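Local coordinates for DNA polymerase III, gamma subunit-related protein (Thermotoga maritima, PDB 2GNO) that is of uncertain function but is related to the gamma subunit of DNA polymerase III and probably binds DNA, at residues 224-227 against 228-231; 283-286 against 287-291. All coordinates share one frame; numbering follows the deposited sequence.

Interaction 1 of 2, residues 224-227 against 228-231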
ATOM      1  N   GLU A 224       3.628   0.767 -34.426  1.00 29.82           N
ATOM      2  CA  GLU A 224       4.229   1.645 -33.406  1.00 31.55           C
ATOM      3  C   GLU A 224       4.360   1.045 -32.004  1.00 30.09           C
ATOM      4  O   GLU A 224       4.860   1.720 -31.128  1.00 31.51           O
ATOM      5  CB  GLU A 224       3.450   2.981 -33.329  1.00 31.64           C
ATOM      6  CG  GLU A 224       3.278   3.735 -34.663  1.00 36.51           C
ATOM      7  CD  GLU A 224       4.583   4.136 -35.347  1.00 39.57           C
ATOM      8  OE1 GLU A 224       5.641   4.177 -34.679  1.00 45.43           O
ATOM      9  OE2 GLU A 224       4.542   4.435 -36.567  1.00 34.23           O
ATOM     10  N   PHE A 225       3.979  -0.212 -31.791  1.00 28.64           N
ATOM     11  CA  PHE A 225       4.097  -0.826 -30.475  1.00 30.22           C
ATOM     12  C   PHE A 225       5.514  -0.787 -29.885  1.00 31.30           C
ATOM     13  O   PHE A 225       5.678  -0.383 -28.737  1.00 30.25           O
ATOM     14  CB  PHE A 225       3.633  -2.283 -30.483  1.00 29.86           C
ATOM     15  CG  PHE A 225       3.742  -2.959 -29.145  1.00 31.25           C
ATOM     16  CD1 PHE A 225       4.914  -3.614 -28.758  1.00 28.17           C
ATOM     17  CD2 PHE A 225       2.666  -2.951 -28.271  1.00 33.31           C
ATOM     18  CE1 PHE A 225       5.001  -4.229 -27.521  1.00 35.62           C
ATOM     19  CE2 PHE A 225       2.744  -3.579 -27.049  1.00 36.97           C
ATOM     20  CZ  PHE A 225       3.901  -4.222 -26.671  1.00 32.27           C
ATOM     21  N   PHE A 226       6.511  -1.262 -30.635  1.00 31.48           N
ATOM     22  CA  PHE A 226       7.889  -1.251 -30.120  1.00 30.98           C
ATOM     23  C   PHE A 226       8.508   0.115 -29.988  1.00 32.39           C
ATOM     24  O   PHE A 226       9.460   0.256 -29.230  1.00 33.39           O
ATOM     25  CB  PHE A 226       8.818  -2.272 -30.801  1.00 32.39           C
ATOM     26  CG  PHE A 226       8.623  -3.662 -30.276  1.00 30.15           C
ATOM     27  CD1 PHE A 226       9.150  -4.015 -29.041  1.00 34.27           C
ATOM     28  CD2 PHE A 226       7.898  -4.596 -30.971  1.00 24.72           C
ATOM     29  CE1 PHE A 226       8.948  -5.276 -28.514  1.00 29.12           C
ATOM     30  CE2 PHE A 226       7.715  -5.873 -30.458  1.00 29.91           C
ATOM     31  CZ  PHE A 226       8.241  -6.208 -29.226  1.00 31.40           C
ATOM     32  N   ALA A 227       7.971   1.114 -30.688  1.00 31.31           N
ATOM     33  CA  ALA A 227       8.456   2.461 -30.565  1.00 32.43           C
ATOM     34  C   ALA A 227       8.039   2.909 -29.170  1.00 32.96           C
ATOM     35  O   ALA A 227       8.867   3.443 -28.421  1.00 34.00           O
ATOM     36  CB  ALA A 227       7.867   3.361 -31.642  1.00 34.93           C
ATOM     37  N   LEU A 228       6.774   2.653 -28.801  1.00 32.49           N
ATOM     38  CA  LEU A 228       6.279   3.011 -27.467  1.00 30.86           C
ATOM     39  C   LEU A 228       7.074   2.251 -26.415  1.00 30.47           C
ATOM     40  O   LEU A 228       7.495   2.822 -25.431  1.00 31.26           O
ATOM     41  CB  LEU A 228       4.788   2.672 -27.326  1.00 32.81           C
ATOM     42  CG  LEU A 228       4.096   3.039 -26.007  1.00 35.05           C
ATOM     43  CD1 LEU A 228       4.212   4.536 -25.695  1.00 40.41           C
ATOM     44  CD2 LEU A 228       2.660   2.618 -26.049  1.00 35.68           C
ATOM     45  N   PHE A 229       7.276   0.956 -26.632  1.00 31.41           N
ATOM     46  CA  PHE A 229       8.029   0.122 -25.690  1.00 33.10           C
ATOM     47  C   PHE A 229       9.439   0.637 -25.449  1.00 33.47           C
ATOM     48  O   PHE A 229       9.872   0.710 -24.299  1.00 34.96           O
ATOM     49  CB  PHE A 229       8.088  -1.313 -26.188  1.00 32.48           C
ATOM     50  CG  PHE A 229       8.737  -2.256 -25.235  1.00 36.07           C
ATOM     51  CD1 PHE A 229       8.000  -2.824 -24.212  1.00 37.83           C
ATOM     52  CD2 PHE A 229      10.067  -2.620 -25.389  1.00 34.74           C
ATOM     53  CE1 PHE A 229       8.577  -3.715 -23.349  1.00 39.05           C
ATOM     54  CE2 PHE A 229      10.650  -3.507 -24.524  1.00 35.24           C
ATOM     55  CZ  PHE A 229       9.904  -4.047 -23.500  1.00 38.81           C
ATOM     56  N   ASP A 230      10.147   0.988 -26.525  1.00 36.65           N
ATOM     57  CA  ASP A 230      11.519   1.536 -26.421  1.00 38.22           C
ATOM     58  C   ASP A 230      11.532   2.845 -25.634  1.00 40.09           C
ATOM     59  O   ASP A 230      12.397   3.036 -24.772  1.00 39.22           O
ATOM     60  CB  ASP A 230      12.161   1.729 -27.795  1.00 37.91           C
ATOM     61  CG  ASP A 230      12.441   0.403 -28.515  1.00 43.76           C
ATOM     62  OD1 ASP A 230      12.400  -0.673 -27.872  1.00 41.48           O
ATOM     63  OD2 ASP A 230      12.695   0.440 -29.740  1.00 50.56           O
ATOM     64  N   GLN A 231      10.556   3.717 -25.901  1.00 39.72           N
ATOM     65  CA  GLN A 231      10.439   4.986 -25.172  1.00 38.86           C
ATOM     66  C   GLN A 231      10.220   4.745 -23.665  1.00 37.61           C
ATOM     67  O   GLN A 231      10.767   5.469 -22.838  1.00 37.72           O
ATOM     68  CB  GLN A 231       9.288   5.817 -25.739  1.00 38.75           C
ATOM     69  CG  GLN A 231       9.073   7.181 -25.091  1.00 40.64           C
ATOM     70  CD  GLN A 231       7.902   7.952 -25.693  1.00 44.59           C
ATOM     71  OE1 GLN A 231       7.040   7.394 -26.383  1.00 48.70           O
ATOM     72  NE2 GLN A 231       7.853   9.241 -25.406  1.00 47.80           N
TER

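Interaction 2 of 2, residues 283-286 against 287-291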
ATOM      1  N   ASN A 283      14.284  -7.494 -16.885  1.00 31.90           N
ATOM      2  CA  ASN A 283      13.205  -6.493 -16.910  1.00 34.00           C
ATOM      3  C   ASN A 283      12.507  -6.305 -18.263  1.00 33.62           C
ATOM      4  O   ASN A 283      11.275  -6.484 -18.360  1.00 35.41           O
ATOM      5  CB  ASN A 283      13.694  -5.129 -16.360  1.00 34.15           C
ATOM      6  CG  ASN A 283      14.018  -5.146 -14.849  1.00 35.99           C
ATOM      7  OD1 ASN A 283      13.616  -6.040 -14.100  1.00 34.58           O
ATOM      8  ND2 ASN A 283      14.729  -4.110 -14.399  1.00 36.49           N
ATOM      9  N   LYS A 284      13.277  -5.983 -19.300  1.00 33.94           N
ATOM     10  CA  LYS A 284      12.720  -5.734 -20.654  1.00 34.33           C
ATOM     11  C   LYS A 284      11.985  -6.928 -21.242  1.00 34.60           C
ATOM     12  O   LYS A 284      10.917  -6.776 -21.822  1.00 35.53           O
ATOM     13  CB  LYS A 284      13.793  -5.221 -21.618  1.00 34.40           C
ATOM     14  CG  LYS A 284      14.331  -3.849 -21.233  1.00 41.25           C
ATOM     15  CD  LYS A 284      15.373  -3.325 -22.220  1.00 46.44           C
ATOM     16  CE  LYS A 284      15.967  -1.994 -21.735  1.00 53.34           C
ATOM     17  NZ  LYS A 284      16.973  -1.412 -22.670  1.00 54.26           N
ATOM     18  N   LEU A 285      12.558  -8.116 -21.098  1.00 33.66           N
ATOM     19  CA  LEU A 285      11.895  -9.324 -21.588  1.00 33.93           C
ATOM     20  C   LEU A 285      10.584  -9.553 -20.833  1.00 30.34           C
ATOM     21  O   LEU A 285       9.572  -9.893 -21.440  1.00 30.61           O
ATOM     22  CB  LEU A 285      12.798 -10.535 -21.381  1.00 32.50           C
ATOM     23  CG  LEU A 285      12.323 -11.899 -21.844  1.00 40.27           C
ATOM     24  CD1 LEU A 285      12.170 -11.939 -23.369  1.00 47.61           C
ATOM     25  CD2 LEU A 285      13.325 -12.929 -21.362  1.00 45.77           C
ATOM     26  N   THR A 286      10.603  -9.372 -19.513  1.00 29.63           N
ATOM     27  CA  THR A 286       9.400  -9.570 -18.710  1.00 27.35           C
ATOM     28  C   THR A 286       8.321  -8.531 -19.051  1.00 29.60           C
ATOM     29  O   THR A 286       7.149  -8.901 -19.212  1.00 27.59           O
ATOM     30  CB  THR A 286       9.697  -9.556 -17.187  1.00 27.79           C
ATOM     31  OG1 THR A 286      10.661 -10.574 -16.867  1.00 30.18           O
ATOM     32  CG2 THR A 286       8.426  -9.791 -16.385  1.00 27.30           C
ATOM     33  N   LEU A 287       8.711  -7.255 -19.137  1.00 28.97           N
ATOM     34  CA  LEU A 287       7.769  -6.173 -19.461  1.00 29.51           C
ATOM     35  C   LEU A 287       7.122  -6.432 -20.826  1.00 27.70           C
ATOM     36  O   LEU A 287       5.923  -6.356 -20.964  1.00 32.14           O
ATOM     37  CB  LEU A 287       8.465  -4.807 -19.425  1.00 29.26           C
ATOM     38  CG  LEU A 287       7.579  -3.548 -19.607  1.00 34.07           C
ATOM     39  CD1 LEU A 287       6.578  -3.421 -18.496  1.00 40.05           C
ATOM     40  CD2 LEU A 287       8.443  -2.315 -19.636  1.00 40.65           C
HETATM   41  N   MSE A 288       7.937  -6.797 -21.812  1.00 29.88           N
HETATM   42  CA  MSE A 288       7.465  -7.123 -23.141  1.00 28.15           C
HETATM   43  C   MSE A 288       6.403  -8.197 -23.117  1.00 27.68           C
HETATM   44  O   MSE A 288       5.369  -8.068 -23.764  1.00 31.46           O
HETATM   45  CB  MSE A 288       8.615  -7.659 -23.995  1.00 28.88           C
HETATM   46  CG  MSE A 288       8.205  -7.872 -25.423  1.00 33.90           C
HETATM   47 SE   MSE A 288       9.665  -8.502 -26.439  0.75 37.00          SE
HETATM   48  CE  MSE A 288       9.813 -10.355 -25.803  1.00 39.28           C
ATOM     49  N   ASN A 289       6.671  -9.258 -22.364  1.00 29.16           N
ATOM     50  CA  ASN A 289       5.743 -10.376 -22.266  1.00 29.21           C
ATOM     51  C   ASN A 289       4.420 -10.043 -21.570  1.00 28.71           C
ATOM     52  O   ASN A 289       3.398 -10.441 -22.075  1.00 31.56           O
ATOM     53  CB  ASN A 289       6.433 -11.596 -21.640  1.00 28.45           C
ATOM     54  CG  ASN A 289       7.496 -12.232 -22.563  1.00 37.97           C
ATOM     55  OD1 ASN A 289       7.319 -12.344 -23.781  1.00 35.73           O
ATOM     56  ND2 ASN A 289       8.556 -12.735 -21.959  1.00 36.59           N
ATOM     57  N   ILE A 290       4.435  -9.329 -20.442  1.00 28.11           N
ATOM     58  CA  ILE A 290       3.174  -8.995 -19.740  1.00 30.97           C
ATOM     59  C   ILE A 290       2.299  -8.071 -20.603  1.00 29.71           C
ATOM     60  O   ILE A 290       1.091  -8.262 -20.702  1.00 30.06           O
ATOM     61  CB  ILE A 290       3.390  -8.405 -18.303  1.00 30.48           C
ATOM     62  CG1 ILE A 290       4.010  -6.995 -18.298  1.00 35.25           C
ATOM     63  CG2 ILE A 290       4.227  -9.364 -17.451  1.00 29.96           C
ATOM     64  CD1 ILE A 290       4.148  -6.384 -16.911  1.00 29.80           C
ATOM     65  N   LEU A 291       2.927  -7.080 -21.218  1.00 28.78           N
ATOM     66  CA  LEU A 291       2.249  -6.126 -22.089  1.00 31.63           C
ATOM     67  C   LEU A 291       1.673  -6.803 -23.320  1.00 32.12           C
ATOM     68  O   LEU A 291       0.551  -6.466 -23.734  1.00 33.46           O
ATOM     69  CB  LEU A 291       3.199  -5.008 -22.508  1.00 31.45           C
ATOM     70  CG  LEU A 291       3.625  -4.033 -21.441  1.00 35.56           C
ATOM     71  CD1 LEU A 291       4.671  -3.086 -22.004  1.00 35.46           C
ATOM     72  CD2 LEU A 291       2.431  -3.242 -20.906  1.00 44.45           C
TER

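Interaction 1 of 2, residues 224-227 against 228-231
Glu224 O is gripped by two backbone amides of the following turn: Leu228 N donates to it at 3.2 Å in a nearly straight bond (N-H...O 165°), and Ala227 N adds a weak one. Three more i to i+4 bonds carry the pattern on, Phe229 N to Phe225 O, Asp230 N to Phe226 O and Gln231 N to Ala227 O. Asp230 N to Phe226 O is the shortest of the four at 2.9 Å, although the donor stands well above the carbonyl plane. That same oxygen also has the Asp230 carboxylate beside it: CG lies anti to the carbonyl carbon (chi1 -67°), which turns the group back toward the preceding turn and puts Asp230 CG 3.1 Å from Phe226 O. Both carboxylate oxygens are acceptors facing another acceptor, an arrangement likely to be electrostatically unfavourable. All this belongs to the opening turns of the alpha-helix 225-235, in the C-terminal helical region. Its aromatic side carries an offset edge-to-face pair in which the edge of Phe226 is directed toward the face of Phe229, with ring planes at 74° and centroids 5.7 Å apart. The two side chains run side by side, and Phe226 CD1 approaches Phe229 CD2 to 4.0 Å. Phe225 CD1 sits over the centre of one face of the Phe226 ring, 3.8 Å above its plane. Phe225 itself makes an edge-to-face pair with Phe217 of helix 203-219, while Leu228 rests on Arg216 and Phe217 of that helix. A bound 2-ethoxyethanol lies about 5 Å from the Leu228 side chain.

Interaction 2 of 2, residues 283-286 against 287-291
Leu287 N donates to Asn283 O at 2.8 Å with an N-H...O angle of 168°, the shortest of four backbone bonds between these turns. Met288 N to Lys284 O, Asn289 N to Leu285 O and Ile290 N to Thr286 O follow in the same i to i+4 order; the donors at Lys284 O and Leu285 O are tilted out of the carbonyl plane. Ile290 also lays its CG2 methyl beside the carbonyl its amide bonds, with Ile290 CG2 3.4 Å from Thr286 O. The apolar contacts are few. Met288, incorporated as selenomethionine, runs extended as far as SE and then bends (chi3 73°), which swings its CE methyl across to Leu285 CD1 at 3.7 Å. These turns begin the alpha-helix 283-298, which lies among the helices of the C-terminal region: Thr286 and Ile290 pack on helices 239-254 and 261-274, and Leu287 and Met288 on helix 225-235. Among the side-chain polar groups, Thr286 OG1 is hydrogen-bonded to Asn282 O, one turn back. With CG beside the backbone N (chi1 -70°), the Asn289 amide folds back over the previous turn and ND2 comes within 3.1 Å of Leu285 O, but at an angle too poor for a hydrogen bond. An alanine in place of Asn289 would remove the amide that lies against Leu285, which would probably leave a gap beside Leu285 CG. On its way past that side chain, Asn289 ND2 lies 3.9 Å from Leu285 CG and 4.0 Å from Leu285 CD1.

In the fold
From the N terminus, the chain first builds a domain around a five-stranded parallel sheet, then enters the helices leading to the C-terminal region that holds both contacts. Neither contact closes a loop: interaction 1 joins successive turns within helix 225-235, and interaction 2 does the same within helix 283-298. They follow in series without nesting or crossing, with helices 239-254 and 261-274 between them in sequence. In space, however, their centres are about 12 Å apart and they pack directly: Phe229 CZ lies 3.4 Å from Lys284 O, and Phe226 CZ lies 3.9 Å from Met288 SE. The aromatic side of 224-231 thereby ties its helix to the last helix.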